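Local coordinates for protein cellulose 1,4-beta-cellobiosidase (Thermobifida fusca, PDB 4JJJ) that probably hydrolyses cellulose to release cellobiose, this chain being the glycoside hydrolase family 48 catalytic domain of a longer protein, at residues P544-W549 with V610-V615; L57-Y62 with E625-F630; S292-L297 with S320-G325; Y63-G68 with A240-K245; Q327-A332 with A426-V431. The protein carries 1 engineered substitution. All blocks are in the same frame, centred on the assembly; numbering follows the deposited sequence. Where two conformers were deposited one is given.

The chain first enters a contact at 57-62, on helix 50-67. That opens interaction 2, which closes only at 625-630, on the last helix of the model. The other four contacts are nested inside this loop, in series and without crossing. Interaction 4 begins at once on the end of helix 50-67 and joins it to the end of helix 223-242. Interaction 3 ties a loop to strand 321-323. Interaction 5 follows almost directly, joins helices 329-337 and 416-432, and touches both interaction 3 and interaction 2. Interaction 1 closes last within the large loop. It pairs two irregular segments, its centre about 29 Å from that of interaction 2.

Interaction 1 of 5, residues P544-W549 with V610-V615; sequences PEQPSW and VPAPIV
Glu-545 and Val-615 form the tight part of this contact. Their backbones make one antiparallel hydrogen-bonded pair. Glu-545 N donates to Val-615 O at 2.9 Å, and Val-615 N donates to Glu-545 O at 2.8 Å. Beside this pair, CG of Glu-545 lies 3.8 Å from CG2 of Val-615. OE2 of Glu-545 forms salt bridges with Arg-617 and Arg-619, and Arg-619 lines a bound glycan.

A bridging water extends the grip on the Trp-549 side. It accepts from NE1 of Trp-549 in the ring plane and donates to the carbonyls of Pro-547 and Pro-613.

The solvent side is held differently. Gln-546 is exposed, with CG anti to the backbone N (chi1 -174°) and an extended chain. Its NE2 reaches Ala-612 O at 2.8 Å in a nearly straight bond of 169°. Ile-614, also exposed, crosses this chain and sets CG1 3.8 Å from Gln-546 NE2. At the outer end, CB of Pro-544 meets CG2 of Ile-614 at 3.5 Å.

Three direct hydrogen bonds and a shared water thus join two proline-rich loops. All the acceptors on the protein are backbone carbonyls, so the polar link probably depends little on side-chain identity except at Gln-546 and Trp-549.

Interaction 2 of 5, residues L57-Y62 with E625-F630; sequences LWLEAY and EIATAF
The first torsions of Trp-58 and Thr-628 set their contact. CG of Trp-58 is anti to its backbone N (chi1 -153°). In Thr-628, OG1 takes the place between backbone N and carbonyl carbon, and CG2 is anti to the carbonyl carbon. OG1 bonds back to Glu-625 O at 2.8 Å and also to Lys-507. The methyl CG2 sits over the Trp-58 face, 3.9 Å from the centroid of the five-membered ring. It is only 8° off the ring normal, a CH-pi contact.

Tyr-62 closes on the same threonine, with CD1 3.7 Å from Thr-628 CG2. Farther along Trp-58, CZ3 lies 3.7 Å from Glu-625 OE1, the ring and carboxylate planes being almost perpendicular. OE1 is salt-bridged to Lys-507; OE2 is hydrogen-bonded to Tyr-55 and Trp-420. On the flank, Leu-59 CD1 packs on Ala-627 CB at 3.7 Å. An alanine in place of Trp-58 would probably open a gap beside Thr-628 CG2 and Glu-625 OE1.

The two helical segments run in the same sense, their axes 28° apart and 9.6 Å at closest approach. Helices 499-516, 2-14 and 223-242 pack around them. Helix 50-67 thus lies beside helix 620-637, the last of the model, consistent with closure of the (alpha/alpha)6 barrel.

Interaction 3 of 5, residues S292-L297 with S320-G325; sequences SAHYLL and SSSHQG
CE1 of the His-294 ring lies 3.7 Å from Ser-322 OG, which approaches obliquely. The ring edge is taken by its own chain. Leu-296 N donates to His-294 ND1 at 3.1 Å, within 8° of the ring plane. NE2 of His-294 bonds to Ser-319 O, so both ring nitrogens are engaged, which probably fixes the rotation of the imidazole. Next to it, Ala-293 CB lies over one face of the Tyr-295 ring, offset to the rim. On the other segment, Gly-325 N meets the edge of the His-323 ring at ND1, 2.9 Å away and in plane. His-323 NE2 bonds to Ser-411 O.

Ser-322 belongs to strand 321-323, an outermost strand of a four-stranded antiparallel sheet, and the 292-297 loop packs against it. The ring of His-323 also meets Phe-417, which lines a bound glycan. The side chain of Leu-297 is about 7 Å from that of Asn-224, the engineered residue at the predicted nucleophile position.

Leu-296 packs beside Ser-322. Ser-322 OG, anti to the carbonyl carbon (chi1 -59°), is set 3.4 Å from Leu-296 CB. Leu-296 CD1 is 3.9 Å from Ser-322 CB. One water joins the two backbones, donating to Leu-297 O at 2.7 Å and accepting from His-323 N at 2.9 Å.

Interaction 4 of 5, residues Y63-G68 with A240-K245; sequences YGRVTG and AKEQGK
Gln-243 and Lys-245 reach across with extended side chains, and each ends on a carbonyl of 63-68. In Gln-243, CG is anti to the carbonyl carbon (chi1 -59°), and the extended chain beyond it carries NE2 to Gly-64 O, where it donates at 3.0 Å. The bond is nearly straight, 174°, with the acceptor in the amide plane. Gly-68 N reaches the same oxygen from the opposite face of its carbonyl plane, at 2.8 Å. The other amide atom, Gln-243 OE1, accepts from Trp-70 NE1.

Lys-245 is stretched out to its tip, and NZ bonds to Gly-68 O at 3.1 Å. Gly-68, with positive phi, is the first residue to leave the helical conformation. Gly-244, also with positive phi, is part of a Schellman motif after helix 223-242.

Arg-65 and Glu-242 come together more loosely. NH2 of Arg-65 is 4.5 Å from Glu-242 OE1, and a water in the guanidinium plane bridges them. Arg-65 also makes a cation-pi contact with Trp-239.

An alanine in place of Gln-243 would probably leave Trp-70 NE1 without this acceptor and Gly-64 O without its bond from the glutamine.

The contact pairs side-chain donors with carbonyls at a helix C-terminus. The lysine charge there is likely to suit the negative end of the helix dipole.

Interaction 5 of 5, residues Q327-A332 with A426-V431; sequences QNVLAA and AQLYYV
Leu-330 reaches across to helix 416-432 with its branched end. From CB, the first torsion places CG anti to the backbone N (chi1 -172°). CG then comes 3.6 Å from Gln-427 OE1 and 4.2 Å from Gln-427 CB. The branch CD2 lies 3.9 Å from the backbone N of Leu-428 and 4.0 Å from Gln-427 CB, and it also meets Val-431 CG2 at 4.3 Å. Leu-330 thus packs on one helical turn, 427 to 431, its side chain crossing that of Gln-427 obliquely.

Gln-427 is buried, but its OE1 is satisfied. It accepts from Trp-235 NE1 and Gln-231 NE2, which helps explain why this polar atom can lie against a leucine.

Val-329 completes the apolar contact. Its CG2 touches Leu-428 CD2 at 3.8 Å, the two side chains crossing at about a right angle. Just before them, Asn-328 is the N-cap of helix 329-337, and its OD1 accepts from Ala-331 N at 2.9 Å.

This is plain helix packing in the (alpha/alpha)6 fold. Helix 223-242 meets Leu-330 and Val-431, helix 348-365 meets Leu-428, and helix 499-516 lies against Gln-427. Helix 329-337 follows strand 321-323 in the chain.

Interaction 1 of 5, residues P544-W549 with V610-V615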
# COMPACT_ATOMS: atom_id res chain seq x y z
N PRO A 544 -4.44 16.37 17.30
CA PRO A 544 -3.10 16.11 17.82
C PRO A 544 -2.58 14.69 17.80
O PRO A 544 -3.28 13.75 18.11
CB PRO A 544 -3.22 16.55 19.34
CG PRO A 544 -4.54 17.28 19.42
CD PRO A 544 -5.40 16.76 18.34
N GLU A 545 -1.31 14.55 17.39
CA GLU A 545 -0.61 13.25 17.52
C GLU A 545 0.81 13.54 18.05
O GLU A 545 1.33 14.65 17.89
CB GLU A 545 -0.69 12.43 16.26
CG GLU A 545 0.17 12.82 15.20
CD GLU A 545 0.11 11.96 13.93
OE1 GLU A 545 -0.87 12.29 13.27
OE2 GLU A 545 0.99 11.12 13.56
N GLN A 546 1.39 12.51 18.63
CA GLN A 546 2.71 12.66 19.26
C GLN A 546 3.61 11.48 18.88
O GLN A 546 3.71 10.48 19.63
CB GLN A 546 2.54 12.84 20.76
CG GLN A 546 3.84 13.14 21.47
CD GLN A 546 3.62 13.32 22.97
OE1 GLN A 546 2.98 12.45 23.59
NE2 GLN A 546 4.15 14.40 23.57
N PRO A 547 4.26 11.60 17.71
CA PRO A 547 5.07 10.50 17.18
C PRO A 547 6.35 10.29 18.01
O PRO A 547 6.75 11.12 18.83
CB PRO A 547 5.43 10.93 15.74
CG PRO A 547 4.93 12.26 15.62
CD PRO A 547 4.07 12.68 16.74
N SER A 548 6.95 9.11 17.91
CA SER A 548 8.26 8.88 18.56
C SER A 548 9.38 8.92 17.54
O SER A 548 9.25 8.45 16.45
CB SER A 548 8.33 7.58 19.35
OG SER A 548 8.19 6.46 18.54
N TRP A 549 10.53 9.39 18.01
CA TRP A 549 11.68 9.72 17.19
C TRP A 549 13.01 9.06 17.64
O TRP A 549 14.03 9.38 17.05
CB TRP A 549 11.89 11.25 17.28
CG TRP A 549 10.72 12.00 16.75
CD1 TRP A 549 9.77 12.63 17.51
CD2 TRP A 549 10.32 12.16 15.36
NE1 TRP A 549 8.81 13.19 16.66
CE2 TRP A 549 9.12 12.93 15.36
CE3 TRP A 549 10.85 11.74 14.12
CZ2 TRP A 549 8.44 13.23 14.21
CZ3 TRP A 549 10.18 12.08 12.96
CH2 TRP A 549 8.99 12.84 13.03
N VAL A 610 11.42 17.53 28.40
CA VAL A 610 10.92 18.23 27.22
C VAL A 610 10.13 17.16 26.50
O VAL A 610 10.69 16.17 26.08
CB VAL A 610 12.05 18.75 26.37
CG1 VAL A 610 11.52 19.33 25.09
CG2 VAL A 610 12.84 19.81 27.14
N PRO A 611 8.78 17.35 26.40
CA PRO A 611 8.02 16.29 25.78
C PRO A 611 8.24 16.25 24.26
O PRO A 611 8.66 17.24 23.69
CB PRO A 611 6.56 16.60 26.17
CG PRO A 611 6.56 17.95 26.82
CD PRO A 611 7.97 18.41 27.05
N ALA A 612 7.92 15.13 23.67
CA ALA A 612 7.95 14.98 22.25
C ALA A 612 6.93 15.93 21.60
O ALA A 612 5.88 16.18 22.19
CB ALA A 612 7.68 13.53 21.88
N PRO A 613 7.27 16.49 20.42
CA PRO A 613 6.36 17.46 19.85
C PRO A 613 4.97 16.81 19.56
O PRO A 613 4.87 15.68 19.17
CB PRO A 613 7.02 17.95 18.56
CG PRO A 613 8.11 17.01 18.29
CD PRO A 613 8.52 16.34 19.62
N ILE A 614 3.97 17.62 19.78
CA ILE A 614 2.57 17.28 19.42
C ILE A 614 2.29 18.06 18.17
O ILE A 614 2.48 19.29 18.07
CB ILE A 614 1.59 17.65 20.54
CG1 ILE A 614 1.97 16.88 21.76
CG2 ILE A 614 0.12 17.32 20.11
CD1 ILE A 614 1.23 17.27 23.03
N VAL A 615 1.88 17.32 17.12
CA VAL A 615 1.74 17.90 15.79
C VAL A 615 0.31 17.64 15.29
O VAL A 615 -0.35 16.72 15.75
CB VAL A 615 2.77 17.26 14.83
CG1 VAL A 615 4.21 17.48 15.27
CG2 VAL A 615 2.55 15.79 14.63
O HOH W 1 6.72 13.90 18.44

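Interaction 2 of 5, residues L57-Y62 with E625-F630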
# COMPACT_ATOMS: atom_id res chain seq x y z
N LEU A 57 -7.26 10.19 -7.30
CA LEU A 57 -8.34 9.70 -8.21
C LEU A 57 -9.64 9.74 -7.44
O LEU A 57 -10.69 10.20 -7.95
CB LEU A 57 -8.09 8.33 -8.71
CG LEU A 57 -6.86 8.16 -9.56
CD1 LEU A 57 -6.67 6.70 -9.91
CD2 LEU A 57 -6.93 9.00 -10.87
N TRP A 58 -9.66 9.16 -6.22
CA TRP A 58 -10.88 9.06 -5.45
C TRP A 58 -11.53 10.43 -5.22
O TRP A 58 -12.77 10.63 -5.36
CB TRP A 58 -10.66 8.36 -4.11
CG TRP A 58 -11.79 7.65 -3.52
CD1 TRP A 58 -13.13 7.63 -3.86
CD2 TRP A 58 -11.65 6.72 -2.42
NE1 TRP A 58 -13.81 6.76 -3.05
CE2 TRP A 58 -12.93 6.20 -2.13
CE3 TRP A 58 -10.54 6.33 -1.63
CZ2 TRP A 58 -13.16 5.27 -1.10
CZ3 TRP A 58 -10.76 5.38 -0.59
CH2 TRP A 58 -12.06 4.85 -0.36
N LEU A 59 -10.69 11.45 -4.89
CA LEU A 59 -11.20 12.76 -4.64
C LEU A 59 -11.82 13.36 -5.89
O LEU A 59 -12.92 13.95 -5.80
CB LEU A 59 -10.03 13.64 -4.23
CG LEU A 59 -10.36 15.09 -3.79
CD1 LEU A 59 -11.03 15.12 -2.44
CD2 LEU A 59 -9.10 15.92 -3.80
N GLU A 60 -11.15 13.22 -7.02
CA GLU A 60 -11.72 13.75 -8.25
C GLU A 60 -12.90 12.99 -8.76
O GLU A 60 -13.74 13.59 -9.42
CB GLU A 60 -10.60 13.91 -9.32
CG GLU A 60 -9.46 14.84 -8.93
CD GLU A 60 -9.78 16.28 -8.72
OE1 GLU A 60 -10.99 16.63 -8.49
OE2 GLU A 60 -8.79 17.04 -8.71
N ALA A 61 -13.00 11.71 -8.39
CA ALA A 61 -14.20 10.98 -8.85
C ALA A 61 -15.42 11.50 -8.10
O ALA A 61 -16.53 11.69 -8.66
CB ALA A 61 -14.00 9.46 -8.64
N TYR A 62 -15.31 11.72 -6.80
CA TYR A 62 -16.39 12.33 -6.01
C TYR A 62 -16.65 13.76 -6.48
O TYR A 62 -17.80 14.17 -6.52
CB TYR A 62 -16.14 12.32 -4.51
CG TYR A 62 -16.78 11.12 -3.81
CD1 TYR A 62 -16.00 10.14 -3.23
CD2 TYR A 62 -18.13 11.02 -3.78
CE1 TYR A 62 -16.57 9.05 -2.60
CE2 TYR A 62 -18.73 9.91 -3.17
CZ TYR A 62 -17.93 8.93 -2.54
OH TYR A 62 -18.44 7.75 -1.95
N GLU A 625 -9.71 10.92 2.51
CA GLU A 625 -10.58 9.95 3.18
C GLU A 625 -11.74 10.69 3.80
O GLU A 625 -12.92 10.37 3.65
CB GLU A 625 -9.78 9.13 4.22
CG GLU A 625 -10.49 7.88 4.61
CD GLU A 625 -10.03 6.68 3.81
OE1 GLU A 625 -10.80 6.16 3.01
OE2 GLU A 625 -8.86 6.24 3.90
N ILE A 626 -11.41 11.80 4.48
CA ILE A 626 -12.42 12.65 5.09
C ILE A 626 -13.43 13.21 4.03
O ILE A 626 -14.65 13.18 4.25
CB ILE A 626 -11.80 13.80 5.94
CG1 ILE A 626 -10.98 13.24 7.10
CG2 ILE A 626 -12.88 14.71 6.44
CD1 ILE A 626 -10.04 14.32 7.67
N ALA A 627 -12.89 13.86 3.02
CA ALA A 627 -13.73 14.38 1.94
C ALA A 627 -14.67 13.30 1.45
O ALA A 627 -15.82 13.56 1.24
CB ALA A 627 -12.91 14.88 0.79
N THR A 628 -14.16 12.10 1.18
CA THR A 628 -14.99 10.99 0.64
C THR A 628 -16.04 10.57 1.68
O THR A 628 -17.13 10.15 1.25
CB THR A 628 -14.18 9.82 0.15
OG1 THR A 628 -13.59 9.05 1.26
CG2 THR A 628 -13.18 10.27 -0.87
N ALA A 629 -15.79 10.68 2.96
CA ALA A 629 -16.76 10.30 3.99
C ALA A 629 -17.94 11.28 3.96
O ALA A 629 -19.08 10.89 4.06
CB ALA A 629 -16.09 10.23 5.39
N PHE A 630 -17.62 12.55 3.84
CA PHE A 630 -18.68 13.56 3.70
C PHE A 630 -19.51 13.36 2.45
O PHE A 630 -20.76 13.39 2.52
CB PHE A 630 -18.11 14.97 3.71
CG PHE A 630 -17.38 15.35 4.98
CD1 PHE A 630 -17.70 14.81 6.26
CD2 PHE A 630 -16.45 16.38 4.92
CE1 PHE A 630 -17.02 15.26 7.42
CE2 PHE A 630 -15.75 16.81 6.06
CZ PHE A 630 -16.07 16.32 7.30

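Interaction 3 of 5, residues S292-L297 with S320-G325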
# COMPACT_ATOMS: atom_id res chain seq x y z
N SER A 292 0.83 -21.58 -9.71
CA SER A 292 1.58 -20.64 -8.87
C SER A 292 0.69 -19.43 -8.44
O SER A 292 1.21 -18.53 -7.79
CB SER A 292 2.81 -20.10 -9.60
OG SER A 292 2.46 -19.54 -10.86
N ALA A 293 -0.60 -19.45 -8.79
CA ALA A 293 -1.50 -18.40 -8.33
C ALA A 293 -2.16 -18.71 -7.02
O ALA A 293 -2.82 -19.73 -6.90
CB ALA A 293 -2.52 -18.09 -9.40
N HIS A 294 -2.03 -17.79 -6.04
CA HIS A 294 -2.77 -17.80 -4.76
C HIS A 294 -4.05 -16.96 -4.88
O HIS A 294 -4.93 -17.10 -4.06
CB HIS A 294 -1.91 -17.39 -3.60
CG HIS A 294 -1.18 -16.11 -3.79
ND1 HIS A 294 -1.85 -14.90 -3.95
CD2 HIS A 294 0.13 -15.85 -3.91
CE1 HIS A 294 -0.94 -13.95 -4.10
NE2 HIS A 294 0.27 -14.49 -4.08
N TYR A 295 -4.12 -16.12 -5.95
CA TYR A 295 -5.37 -15.40 -6.22
C TYR A 295 -5.74 -14.41 -5.15
O TYR A 295 -6.91 -13.96 -5.12
CB TYR A 295 -6.52 -16.37 -6.50
CG TYR A 295 -6.35 -17.13 -7.79
CD1 TYR A 295 -6.46 -16.52 -9.02
CD2 TYR A 295 -6.09 -18.50 -7.72
CE1 TYR A 295 -6.35 -17.28 -10.19
CE2 TYR A 295 -5.94 -19.24 -8.85
CZ TYR A 295 -6.14 -18.67 -10.06
OH TYR A 295 -6.02 -19.37 -11.29
N LEU A 296 -4.78 -13.95 -4.37
CA LEU A 296 -4.98 -12.86 -3.43
C LEU A 296 -4.20 -11.64 -3.84
O LEU A 296 -3.28 -11.75 -4.71
CB LEU A 296 -4.53 -13.30 -2.03
CG LEU A 296 -5.31 -14.45 -1.45
CD1 LEU A 296 -4.71 -14.85 -0.11
CD2 LEU A 296 -6.79 -14.18 -1.27
N LEU A 297 -4.53 -10.46 -3.32
CA LEU A 297 -3.73 -9.23 -3.54
C LEU A 297 -2.55 -9.26 -2.57
O LEU A 297 -2.72 -8.90 -1.39
CB LEU A 297 -4.52 -7.96 -3.42
CG LEU A 297 -5.48 -7.76 -4.58
CD1 LEU A 297 -6.48 -6.71 -4.25
CD2 LEU A 297 -4.63 -7.12 -5.76
N SER A 320 4.64 -13.65 -2.24
CA SER A 320 4.06 -14.86 -1.70
C SER A 320 3.14 -14.67 -0.48
O SER A 320 2.39 -15.61 -0.14
CB SER A 320 5.19 -15.79 -1.24
OG SER A 320 5.99 -16.15 -2.37
N SER A 321 3.17 -13.48 0.10
CA SER A 321 2.45 -13.24 1.37
C SER A 321 1.41 -12.16 1.15
O SER A 321 1.71 -11.12 0.47
CB SER A 321 3.41 -12.80 2.44
OG SER A 321 2.75 -12.66 3.67
N SER A 322 0.21 -12.39 1.70
CA SER A 322 -0.95 -11.51 1.49
C SER A 322 -1.54 -11.12 2.81
O SER A 322 -1.57 -11.92 3.77
CB SER A 322 -2.02 -12.14 0.58
OG SER A 322 -1.53 -12.47 -0.72
N HIS A 323 -1.93 -9.84 2.91
CA HIS A 323 -2.41 -9.22 4.10
C HIS A 323 -3.89 -8.85 3.92
O HIS A 323 -4.26 -8.28 2.92
CB HIS A 323 -1.53 -7.98 4.34
CG HIS A 323 -1.72 -7.24 5.63
ND1 HIS A 323 -2.93 -6.70 6.07
CD2 HIS A 323 -0.83 -6.89 6.58
CE1 HIS A 323 -2.76 -6.03 7.17
NE2 HIS A 323 -1.47 -6.15 7.53
N GLN A 324 -4.70 -9.10 4.93
CA GLN A 324 -6.13 -8.80 4.85
C GLN A 324 -6.40 -7.35 4.45
O GLN A 324 -7.37 -6.99 3.76
CB GLN A 324 -6.83 -9.06 6.20
CG GLN A 324 -6.34 -8.27 7.42
CD GLN A 324 -7.06 -6.97 7.65
OE1 GLN A 324 -8.16 -6.76 7.13
NE2 GLN A 324 -6.45 -6.07 8.43
N GLY A 325 -5.58 -6.45 4.94
CA GLY A 325 -5.77 -5.00 4.73
C GLY A 325 -5.63 -4.57 3.32
O GLY A 325 -6.08 -3.40 2.99
O HOH W 2 -1.14 -8.18 0.73

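Interaction 4 of 5, residues Y63-G68 with A240-K245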
# COMPACT_ATOMS: atom_id res chain seq x y z
N TYR A 63 -15.65 14.49 -6.88
CA TYR A 63 -15.89 15.77 -7.50
C TYR A 63 -16.75 15.65 -8.75
O TYR A 63 -17.70 16.44 -8.94
CB TYR A 63 -14.57 16.51 -7.79
CG TYR A 63 -14.81 17.95 -8.29
CD1 TYR A 63 -15.17 18.94 -7.38
CD2 TYR A 63 -14.79 18.22 -9.63
CE1 TYR A 63 -15.39 20.23 -7.82
CE2 TYR A 63 -15.01 19.52 -10.11
CZ TYR A 63 -15.31 20.48 -9.19
OH TYR A 63 -15.64 21.82 -9.58
N GLY A 64 -16.46 14.70 -9.63
CA GLY A 64 -17.37 14.38 -10.72
C GLY A 64 -18.75 14.05 -10.36
O GLY A 64 -19.70 14.47 -11.00
N ARG A 65 -18.93 13.27 -9.31
CA ARG A 65 -20.27 12.92 -8.83
C ARG A 65 -21.05 14.14 -8.46
O ARG A 65 -22.22 14.32 -8.86
CB ARG A 65 -20.24 11.98 -7.63
CG ARG A 65 -21.61 11.60 -7.10
CD ARG A 65 -21.63 10.73 -5.84
NE ARG A 65 -23.02 10.33 -5.64
CZ ARG A 65 -23.96 11.09 -5.12
NH1 ARG A 65 -23.73 12.23 -4.45
NH2 ARG A 65 -25.19 10.62 -5.21
N VAL A 66 -20.39 15.02 -7.75
CA VAL A 66 -21.06 16.13 -7.13
C VAL A 66 -21.33 17.23 -8.20
O VAL A 66 -22.38 17.92 -8.15
CB VAL A 66 -20.23 16.71 -5.93
CG1 VAL A 66 -20.74 18.06 -5.51
CG2 VAL A 66 -20.30 15.73 -4.73
N THR A 67 -20.46 17.39 -9.15
CA THR A 67 -20.53 18.53 -10.08
C THR A 67 -20.84 18.16 -11.51
O THR A 67 -21.17 19.04 -12.35
CB THR A 67 -19.23 19.35 -10.12
OG1 THR A 67 -18.14 18.56 -10.69
CG2 THR A 67 -18.86 19.91 -8.77
N GLY A 68 -20.72 16.91 -11.90
CA GLY A 68 -20.68 16.47 -13.29
C GLY A 68 -19.52 16.83 -14.12
O GLY A 68 -19.54 16.57 -15.32
N ALA A 240 -21.01 8.63 -13.16
CA ALA A 240 -21.14 9.19 -14.52
C ALA A 240 -22.37 8.57 -15.17
O ALA A 240 -23.12 9.32 -15.86
CB ALA A 240 -19.99 8.94 -15.34
N LYS A 241 -22.63 7.27 -14.99
CA LYS A 241 -23.80 6.66 -15.65
C LYS A 241 -25.10 7.29 -15.14
O LYS A 241 -26.02 7.57 -15.94
CB LYS A 241 -23.77 5.13 -15.47
CG LYS A 241 -25.13 4.44 -15.52
CD LYS A 241 -24.93 2.96 -15.56
CE LYS A 241 -24.53 2.46 -14.20
NZ LYS A 241 -25.82 2.28 -13.46
N GLU A 242 -25.21 7.56 -13.86
CA GLU A 242 -26.42 8.18 -13.30
C GLU A 242 -26.69 9.57 -13.89
O GLU A 242 -27.89 9.97 -14.02
CB GLU A 242 -26.32 8.34 -11.79
CG GLU A 242 -26.16 7.07 -11.02
CD GLU A 242 -25.83 7.23 -9.52
OE1 GLU A 242 -25.47 8.36 -9.05
OE2 GLU A 242 -25.88 6.15 -8.86
N GLN A 243 -25.63 10.28 -14.28
CA GLN A 243 -25.64 11.56 -14.95
C GLN A 243 -25.86 11.53 -16.49
O GLN A 243 -25.94 12.59 -17.11
CB GLN A 243 -24.33 12.34 -14.69
CG GLN A 243 -24.05 12.60 -13.26
CD GLN A 243 -22.61 13.05 -13.04
OE1 GLN A 243 -21.77 13.04 -13.91
NE2 GLN A 243 -22.35 13.47 -11.86
N GLY A 244 -25.84 10.33 -17.09
CA GLY A 244 -25.76 10.20 -18.53
C GLY A 244 -24.50 10.68 -19.18
O GLY A 244 -24.43 11.08 -20.35
N LYS A 245 -23.38 10.63 -18.42
CA LYS A 245 -22.06 11.03 -18.83
C LYS A 245 -21.01 9.91 -18.85
O LYS A 245 -19.82 10.25 -18.88
CB LYS A 245 -21.56 12.16 -17.87
CG LYS A 245 -22.39 13.45 -18.03
CD LYS A 245 -21.92 14.59 -17.09
CE LYS A 245 -22.60 15.89 -17.55
NZ LYS A 245 -22.30 16.99 -16.62
O HOH W 3 -24.68 8.14 -6.47

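Interaction 5 of 5, residues Q327-A332 with A426-V431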
# COMPACT_ATOMS: atom_id res chain seq x y z
N GLN A 327 -6.78 -6.53 0.71
CA GLN A 327 -7.74 -7.14 -0.20
C GLN A 327 -8.82 -6.16 -0.61
O GLN A 327 -9.15 -5.26 0.17
CB GLN A 327 -8.38 -8.40 0.41
CG GLN A 327 -7.36 -9.41 1.01
CD GLN A 327 -6.24 -9.74 0.01
OE1 GLN A 327 -5.03 -9.46 0.35
NE2 GLN A 327 -6.53 -10.11 -1.12
N ASN A 328 -9.37 -6.38 -1.78
CA ASN A 328 -10.31 -5.41 -2.31
C ASN A 328 -11.37 -6.14 -3.07
O ASN A 328 -11.29 -6.30 -4.29
CB ASN A 328 -9.61 -4.36 -3.16
CG ASN A 328 -10.45 -3.14 -3.35
OD1 ASN A 328 -11.66 -3.22 -3.52
ND2 ASN A 328 -9.82 -1.95 -3.28
N VAL A 329 -12.36 -6.54 -2.29
CA VAL A 329 -13.40 -7.37 -2.88
C VAL A 329 -14.26 -6.53 -3.84
O VAL A 329 -14.94 -7.10 -4.72
CB VAL A 329 -14.23 -8.02 -1.81
CG1 VAL A 329 -13.34 -9.03 -1.07
CG2 VAL A 329 -15.00 -7.07 -0.92
N LEU A 330 -14.29 -5.22 -3.65
CA LEU A 330 -15.04 -4.35 -4.56
C LEU A 330 -14.34 -4.23 -5.88
O LEU A 330 -14.99 -4.44 -6.92
CB LEU A 330 -15.22 -2.96 -3.86
CG LEU A 330 -16.11 -1.90 -4.49
CD1 LEU A 330 -15.62 -1.49 -5.88
CD2 LEU A 330 -17.57 -2.38 -4.58
N ALA A 331 -13.06 -4.00 -5.90
CA ALA A 331 -12.28 -4.05 -7.13
C ALA A 331 -12.40 -5.42 -7.82
O ALA A 331 -12.48 -5.45 -9.06
CB ALA A 331 -10.85 -3.67 -6.88
N ALA A 332 -12.34 -6.51 -7.04
CA ALA A 332 -12.43 -7.86 -7.63
C ALA A 332 -13.79 -8.13 -8.27
O ALA A 332 -13.87 -8.67 -9.40
CB ALA A 332 -12.05 -8.92 -6.65
N ALA A 426 -17.93 -3.48 2.95
CA ALA A 426 -19.17 -2.79 3.10
C ALA A 426 -19.67 -2.23 1.81
O ALA A 426 -20.92 -2.19 1.58
CB ALA A 426 -19.05 -1.72 4.20
N GLN A 427 -18.76 -1.70 0.99
CA GLN A 427 -19.17 -1.16 -0.29
C GLN A 427 -19.77 -2.31 -1.18
O GLN A 427 -20.81 -2.11 -1.80
CB GLN A 427 -18.07 -0.51 -1.05
CG GLN A 427 -17.66 0.87 -0.53
CD GLN A 427 -16.70 1.57 -1.50
OE1 GLN A 427 -16.21 1.05 -2.48
NE2 GLN A 427 -16.41 2.77 -1.14
N LEU A 428 -19.12 -3.46 -1.22
CA LEU A 428 -19.69 -4.60 -1.94
C LEU A 428 -21.07 -4.92 -1.44
O LEU A 428 -22.02 -5.15 -2.26
CB LEU A 428 -18.75 -5.79 -1.82
CG LEU A 428 -19.27 -7.05 -2.45
CD1 LEU A 428 -19.27 -6.84 -4.01
CD2 LEU A 428 -18.38 -8.24 -2.06
N TYR A 429 -21.21 -5.03 -0.12
CA TYR A 429 -22.49 -5.33 0.50
C TYR A 429 -23.56 -4.30 0.11
O TYR A 429 -24.63 -4.65 -0.32
CB TYR A 429 -22.30 -5.37 2.03
CG TYR A 429 -23.53 -5.65 2.80
CD1 TYR A 429 -24.34 -6.75 2.55
CD2 TYR A 429 -23.91 -4.77 3.75
CE1 TYR A 429 -25.50 -6.93 3.26
CE2 TYR A 429 -25.07 -4.93 4.50
CZ TYR A 429 -25.87 -6.02 4.24
OH TYR A 429 -27.02 -6.23 5.06
N TYR A 430 -23.17 -3.00 0.09
CA TYR A 430 -24.07 -1.98 -0.41
C TYR A 430 -24.49 -2.24 -1.84
O TYR A 430 -25.71 -2.11 -2.17
CB TYR A 430 -23.41 -0.63 -0.22
CG TYR A 430 -24.07 0.51 -0.96
CD1 TYR A 430 -25.40 0.85 -0.69
CD2 TYR A 430 -23.35 1.23 -1.87
CE1 TYR A 430 -25.99 1.88 -1.41
CE2 TYR A 430 -23.96 2.31 -2.57
CZ TYR A 430 -25.29 2.61 -2.34
OH TYR A 430 -25.81 3.73 -3.04
N VAL A 431 -23.54 -2.52 -2.71
CA VAL A 431 -23.81 -2.69 -4.15
C VAL A 431 -24.70 -3.89 -4.42
O VAL A 431 -25.74 -3.72 -5.15
CB VAL A 431 -22.55 -2.71 -4.95
CG1 VAL A 431 -22.84 -3.03 -6.40
CG2 VAL A 431 -21.79 -1.36 -4.79